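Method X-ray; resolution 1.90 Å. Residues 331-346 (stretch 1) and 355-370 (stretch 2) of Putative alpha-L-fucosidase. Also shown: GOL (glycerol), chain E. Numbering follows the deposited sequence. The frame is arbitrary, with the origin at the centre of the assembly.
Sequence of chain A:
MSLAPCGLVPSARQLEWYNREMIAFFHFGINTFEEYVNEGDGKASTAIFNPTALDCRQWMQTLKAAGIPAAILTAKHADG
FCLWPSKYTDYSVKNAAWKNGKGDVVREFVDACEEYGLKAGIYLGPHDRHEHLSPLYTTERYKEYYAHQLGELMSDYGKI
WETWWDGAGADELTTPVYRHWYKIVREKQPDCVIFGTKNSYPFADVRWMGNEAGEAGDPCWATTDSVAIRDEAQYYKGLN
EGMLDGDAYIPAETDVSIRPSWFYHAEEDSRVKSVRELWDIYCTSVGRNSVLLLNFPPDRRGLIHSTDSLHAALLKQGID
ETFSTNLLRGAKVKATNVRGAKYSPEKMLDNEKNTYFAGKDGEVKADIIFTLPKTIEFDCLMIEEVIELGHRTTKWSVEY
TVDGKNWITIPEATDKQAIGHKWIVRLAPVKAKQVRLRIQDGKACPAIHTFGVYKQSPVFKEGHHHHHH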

# COMPACT_ATOMS: atom_id res chain seq x y z
N ALA A 331 31.93 4.96 -2.09
CA ALA A 331 32.67 3.68 -1.91
C ALA A 331 33.42 3.25 -3.16
O ALA A 331 33.09 3.63 -4.29
CB ALA A 331 31.74 2.53 -1.42
N LYS A 332 34.46 2.48 -2.93
CA LYS A 332 35.12 1.74 -4.01
C LYS A 332 34.42 0.41 -4.02
O LYS A 332 34.26 -0.20 -2.97
CB LYS A 332 36.61 1.52 -3.76
N VAL A 333 34.01 -0.02 -5.20
CA VAL A 333 33.15 -1.22 -5.31
C VAL A 333 33.82 -2.33 -6.13
O VAL A 333 34.28 -2.09 -7.22
CB VAL A 333 31.72 -0.87 -5.89
CG1 VAL A 333 30.77 -2.06 -5.82
CG2 VAL A 333 31.07 0.29 -5.12
N LYS A 334 33.91 -3.51 -5.56
CA LYS A 334 34.32 -4.72 -6.29
C LYS A 334 33.21 -5.80 -6.20
O LYS A 334 32.74 -6.13 -5.12
CB LYS A 334 35.64 -5.29 -5.73
N ALA A 335 32.86 -6.36 -7.34
CA ALA A 335 31.88 -7.42 -7.39
C ALA A 335 32.32 -8.62 -8.20
O ALA A 335 33.06 -8.51 -9.14
CB ALA A 335 30.55 -6.88 -7.95
N THR A 336 31.81 -9.78 -7.82
CA THR A 336 31.74 -10.94 -8.70
C THR A 336 30.47 -10.84 -9.54
O THR A 336 29.51 -10.14 -9.21
CB THR A 336 31.75 -12.29 -7.90
OG1 THR A 336 30.58 -12.38 -7.09
CG2 THR A 336 32.99 -12.39 -6.98
N ASN A 337 30.50 -11.50 -10.66
CA ASN A 337 29.33 -11.67 -11.52
C ASN A 337 28.74 -10.37 -12.03
O ASN A 337 27.58 -10.05 -11.76
CB ASN A 337 28.26 -12.50 -10.80
CG ASN A 337 27.15 -12.95 -11.74
OD1 ASN A 337 27.36 -12.97 -12.97
ND2 ASN A 337 25.94 -13.27 -11.18
N VAL A 338 29.54 -9.61 -12.77
CA VAL A 338 29.08 -8.33 -13.31
C VAL A 338 28.76 -8.52 -14.77
O VAL A 338 29.58 -8.98 -15.57
CB VAL A 338 30.12 -7.24 -13.17
CG1 VAL A 338 29.59 -5.93 -13.76
CG2 VAL A 338 30.52 -7.07 -11.72
N ARG A 339 27.54 -8.16 -15.13
CA ARG A 339 27.12 -8.38 -16.51
C ARG A 339 27.92 -7.53 -17.54
O ARG A 339 28.18 -7.95 -18.66
CB ARG A 339 25.65 -8.10 -16.67
CG ARG A 339 25.14 -8.43 -18.01
CD ARG A 339 23.66 -8.36 -17.96
NE ARG A 339 22.97 -8.99 -19.08
CZ ARG A 339 22.42 -10.20 -19.05
NH1 ARG A 339 22.47 -10.94 -17.97
NH2 ARG A 339 21.79 -10.65 -20.13
N GLY A 340 28.23 -6.31 -17.14
CA GLY A 340 28.76 -5.31 -18.06
C GLY A 340 28.85 -3.95 -17.44
O GLY A 340 28.30 -3.70 -16.37
N ALA A 341 29.55 -3.05 -18.12
CA ALA A 341 29.76 -1.70 -17.57
C ALA A 341 28.42 -0.97 -17.41
O ALA A 341 28.19 -0.25 -16.45
CB ALA A 341 30.76 -0.90 -18.45
N LYS A 342 27.53 -1.24 -18.34
CA LYS A 342 26.16 -0.70 -18.29
C LYS A 342 25.44 -1.09 -16.99
O LYS A 342 24.50 -0.42 -16.54
CB LYS A 342 25.33 -1.26 -19.43
CG LYS A 342 24.21 -0.40 -19.80
CD LYS A 342 23.86 -0.58 -21.26
CE LYS A 342 22.62 -1.45 -21.44
NZ LYS A 342 21.37 -0.60 -21.50
N TYR A 343 25.92 -2.20 -16.44
CA TYR A 343 25.30 -2.90 -15.29
C TYR A 343 26.22 -3.04 -14.11
O TYR A 343 26.06 -3.94 -13.28
CB TYR A 343 24.89 -4.30 -15.72
CG TYR A 343 23.94 -4.37 -16.92
CD1 TYR A 343 22.59 -4.08 -16.78
CD2 TYR A 343 24.41 -4.78 -18.18
CE1 TYR A 343 21.72 -4.15 -17.87
CE2 TYR A 343 23.53 -4.90 -19.27
CZ TYR A 343 22.20 -4.56 -19.11
OH TYR A 343 21.33 -4.62 -20.18
N SER A 344 27.21 -2.17 -14.01
CA SER A 344 28.20 -2.28 -12.92
C SER A 344 27.56 -2.13 -11.56
O SER A 344 26.51 -1.49 -11.45
CB SER A 344 29.28 -1.18 -13.03
OG SER A 344 28.68 0.10 -13.02
N PRO A 345 28.21 -2.64 -10.52
CA PRO A 345 27.65 -2.56 -9.17
C PRO A 345 27.56 -1.16 -8.67
O PRO A 345 26.82 -0.86 -7.74
CB PRO A 345 28.63 -3.36 -8.30
CG PRO A 345 29.90 -3.38 -9.04
CD PRO A 345 29.57 -3.23 -10.52
N GLU A 346 28.32 -0.28 -9.31
CA GLU A 346 28.25 1.14 -8.94
C GLU A 346 26.85 1.74 -9.21
O GLU A 346 26.46 2.73 -8.62
CB GLU A 346 29.30 1.98 -9.68
CG GLU A 346 30.69 1.80 -9.11
CD GLU A 346 31.41 0.64 -9.76
OE1 GLU A 346 30.80 0.01 -10.65
OE2 GLU A 346 32.60 0.38 -9.36
N THR A 355 18.65 2.80 -13.72
CA THR A 355 19.86 1.95 -13.78
C THR A 355 19.85 0.87 -12.70
O THR A 355 19.19 0.99 -11.67
CB THR A 355 21.11 2.76 -13.63
OG1 THR A 355 21.05 3.46 -12.39
CG2 THR A 355 21.21 3.78 -14.77
N TYR A 356 20.61 -0.17 -12.98
CA TYR A 356 20.81 -1.25 -12.02
C TYR A 356 22.05 -2.06 -12.25
O TYR A 356 22.55 -2.15 -13.36
CB TYR A 356 19.59 -2.17 -12.06
CG TYR A 356 19.18 -2.65 -13.41
CD1 TYR A 356 19.54 -3.92 -13.84
CD2 TYR A 356 18.39 -1.88 -14.25
CE1 TYR A 356 19.15 -4.41 -15.03
CE2 TYR A 356 17.99 -2.38 -15.48
CZ TYR A 356 18.40 -3.65 -15.85
OH TYR A 356 18.05 -4.20 -17.04
N PHE A 357 22.55 -2.64 -11.15
CA PHE A 357 23.48 -3.77 -11.19
C PHE A 357 22.82 -5.04 -11.72
O PHE A 357 21.68 -5.36 -11.38
CB PHE A 357 24.05 -4.05 -9.80
CG PHE A 357 24.79 -5.35 -9.72
CD1 PHE A 357 25.94 -5.56 -10.49
CD2 PHE A 357 24.31 -6.40 -8.93
CE1 PHE A 357 26.59 -6.76 -10.43
CE2 PHE A 357 24.94 -7.58 -8.88
CZ PHE A 357 26.09 -7.78 -9.63
N ALA A 358 23.55 -5.79 -12.54
CA ALA A 358 23.09 -7.13 -12.93
C ALA A 358 24.24 -8.08 -13.11
O ALA A 358 25.37 -7.66 -13.42
CB ALA A 358 22.24 -7.12 -14.22
N GLY A 359 23.89 -9.33 -12.93
CA GLY A 359 24.72 -10.48 -13.15
C GLY A 359 24.56 -11.08 -14.52
O GLY A 359 23.82 -10.61 -15.37
N LYS A 360 25.42 -12.06 -14.77
CA LYS A 360 25.47 -12.74 -16.05
C LYS A 360 24.37 -13.80 -16.11
O LYS A 360 24.01 -14.40 -15.10
CB LYS A 360 26.86 -13.40 -16.24
CG LYS A 360 27.99 -12.40 -16.31
CD LYS A 360 29.35 -13.10 -16.43
CE LYS A 360 30.46 -12.10 -16.32
NZ LYS A 360 31.75 -12.78 -16.12
N ASP A 361 23.86 -14.03 -17.32
CA ASP A 361 22.82 -15.03 -17.56
C ASP A 361 23.22 -16.34 -16.91
O ASP A 361 24.31 -16.92 -17.16
CB ASP A 361 22.56 -15.28 -19.05
CG ASP A 361 21.89 -14.12 -19.77
OD1 ASP A 361 21.29 -13.24 -19.12
OD2 ASP A 361 21.96 -14.09 -21.03
N GLY A 362 22.31 -16.81 -16.06
CA GLY A 362 22.39 -18.15 -15.45
C GLY A 362 23.19 -18.22 -14.18
O GLY A 362 23.30 -19.25 -13.55
N GLU A 363 23.83 -17.12 -13.86
CA GLU A 363 24.55 -17.06 -12.62
C GLU A 363 23.76 -16.20 -11.61
O GLU A 363 23.67 -14.99 -11.75
CB GLU A 363 25.91 -16.43 -12.86
CG GLU A 363 26.62 -16.29 -11.57
CD GLU A 363 26.89 -17.63 -10.96
OE1 GLU A 363 26.29 -17.92 -9.88
OE2 GLU A 363 27.66 -18.40 -11.61
N VAL A 364 23.24 -16.87 -10.59
CA VAL A 364 22.28 -16.30 -9.64
C VAL A 364 22.95 -15.72 -8.41
O VAL A 364 22.33 -14.96 -7.66
CB VAL A 364 21.20 -17.37 -9.20
CG1 VAL A 364 20.47 -17.95 -10.41
CG2 VAL A 364 21.80 -18.47 -8.33
N LYS A 365 24.22 -16.06 -8.24
CA LYS A 365 25.03 -15.57 -7.10
C LYS A 365 25.93 -14.40 -7.47
O LYS A 365 26.43 -14.30 -8.61
CB LYS A 365 25.90 -16.69 -6.47
CG LYS A 365 25.15 -17.91 -5.94
CD LYS A 365 26.07 -18.88 -5.24
CE LYS A 365 25.34 -19.68 -4.11
NZ LYS A 365 25.27 -19.12 -2.62
N ALA A 366 26.07 -13.50 -6.50
CA ALA A 366 27.06 -12.40 -6.52
C ALA A 366 27.45 -11.89 -5.16
O ALA A 366 26.67 -11.87 -4.20
CB ALA A 366 26.59 -11.25 -7.38
N ASP A 367 28.70 -11.46 -5.11
CA ASP A 367 29.26 -10.85 -3.91
C ASP A 367 29.81 -9.50 -4.29
O ASP A 367 30.61 -9.41 -5.21
CB ASP A 367 30.40 -11.68 -3.34
CG ASP A 367 29.94 -12.93 -2.57
OD1 ASP A 367 28.78 -12.99 -2.07
OD2 ASP A 367 30.78 -13.87 -2.42
N ILE A 368 29.34 -8.49 -3.56
CA ILE A 368 29.69 -7.09 -3.74
C ILE A 368 30.24 -6.46 -2.46
O ILE A 368 29.63 -6.51 -1.38
CB ILE A 368 28.50 -6.23 -4.20
CG1 ILE A 368 27.76 -6.85 -5.42
CG2 ILE A 368 28.99 -4.86 -4.54
CD1 ILE A 368 26.69 -7.91 -5.10
N ILE A 369 31.42 -5.88 -2.61
CA ILE A 369 32.15 -5.34 -1.45
C ILE A 369 32.31 -3.86 -1.67
O ILE A 369 32.77 -3.41 -2.73
CB ILE A 369 33.52 -6.04 -1.24
CG1 ILE A 369 33.25 -7.48 -0.87
CG2 ILE A 369 34.38 -5.34 -0.13
CD1 ILE A 369 34.52 -8.35 -0.65
N PHE A 370 31.86 -3.13 -0.68
CA PHE A 370 31.92 -1.69 -0.70
C PHE A 370 32.97 -1.31 0.29
O PHE A 370 32.86 -1.62 1.47
CB PHE A 370 30.56 -1.07 -0.31
CG PHE A 370 29.41 -1.52 -1.18
CD1 PHE A 370 28.98 -0.75 -2.21
CD2 PHE A 370 28.80 -2.73 -0.95
CE1 PHE A 370 27.91 -1.18 -3.02
CE2 PHE A 370 27.75 -3.17 -1.75
CZ PHE A 370 27.32 -2.39 -2.76
C1 GOL E . 21.23 -1.01 -16.65
O1 GOL E . 21.84 -0.18 -15.70
C2 GOL E . 20.22 -0.15 -17.36
O2 GOL E . 20.84 1.10 -17.54
C3 GOL E . 19.92 -0.73 -18.72
O3 GOL E . 18.56 -1.09 -18.76
O HOH W 1 33.30 -9.40 -4.14
O HOH W 2 32.22 -10.69 -13.36

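The two stretches form an antiparallel pair: the axes of strand 332-335 and strand 366-370 approach to 4.7 Å, with 164° between their N-to-C directions, and 1092 Å² of surface is buried between the stretches in total. At the start of stretch 1, Ala331 points its CB toward stretch 2 and meets Phe370, CB to CB at 3.9 Å, lying near the plane of the phenyl ring at its edge.

The register is fixed by Lys334 and Ile369, a hydrogen-bonded pair: Lys334 N donates to Ile369 O at 3.1 Å and Ile369 N to Lys334 O at 2.8 Å, with N-H...O angles of 164° and 165°. The flanking pairs, Val333 with Phe370 and Ala335 with Ile368, are non-hydrogen-bonded, and there the strands approach more closely, CA to CA at 4.8 and 4.3 Å against 5.3 Å for Lys334 and Ile369. CA-H...O contacts accompany these pairs, as from Ala335 CA to Asp367 O at 3.2 Å. Alternation places Val333, Ala335, Ile368 and Phe370 on one face of the sheet, where Val333 CG1 lies 3.6 Å from Ile368 CG2 and Val333 CG2 lies 3.7 Å from Phe370 CD1. Lys334 and Ile369 occupy the other face; the lysine is modelled only to CB.

Thr336 prolongs the ladder through a different acceptor. Its N donates to Asp367 O at 2.9 Å, but Asp367 N returns to the side-chain OG1 of Thr336, also at 2.9 Å, so the hydroxyl oxygen takes the place of a backbone carbonyl.

Asn337, with phi/psi of 60/61, loses more area to the other stretch than any other residue. Its amide matches both kinds of backbone group: OD1 accepts from Lys360 N at 2.8 Å, while ND2 donates to Lys365 O at 2.8 Å and Glu363 O at 2.9 Å. The side chain thereby ties together the type II turn from Lys360 to Glu363 and the residue just before the second strand. A CB on Gly359 would fall 2.5 Å from Asn337 ND2, a clash.

Val338 CG2 packs against Phe357 CE1 at 4.1 Å. Arg339 then bonds through both backbone and side chain. Its N donates to Ala358 O at 2.8 Å; NH1 reaches Gly359 O at 2.9 Å, and NH2 forms a salt bridge with Asp361 OD1 at 2.8 Å. Both oxygens lie near the guanidinium plane, where its N-H bonds point.

Beyond Gly340, Tyr343 O accepts from Ala358 N at 3.2 Å and also receives Phe357 CA at 3.3 Å. The rings of Tyr343 and Tyr356 meet obliquely, centroids 5.6 Å apart and planes at 51°. Glycerol, probably from the crystallisation liquor, lies beside them: C1 sits over one face of Tyr356, and Tyr356 N donates to O1 at 3.0 Å. Pro345 closes the contact, its CB 4.1 Å from both Phe357 CD1 and Ile368 CG2.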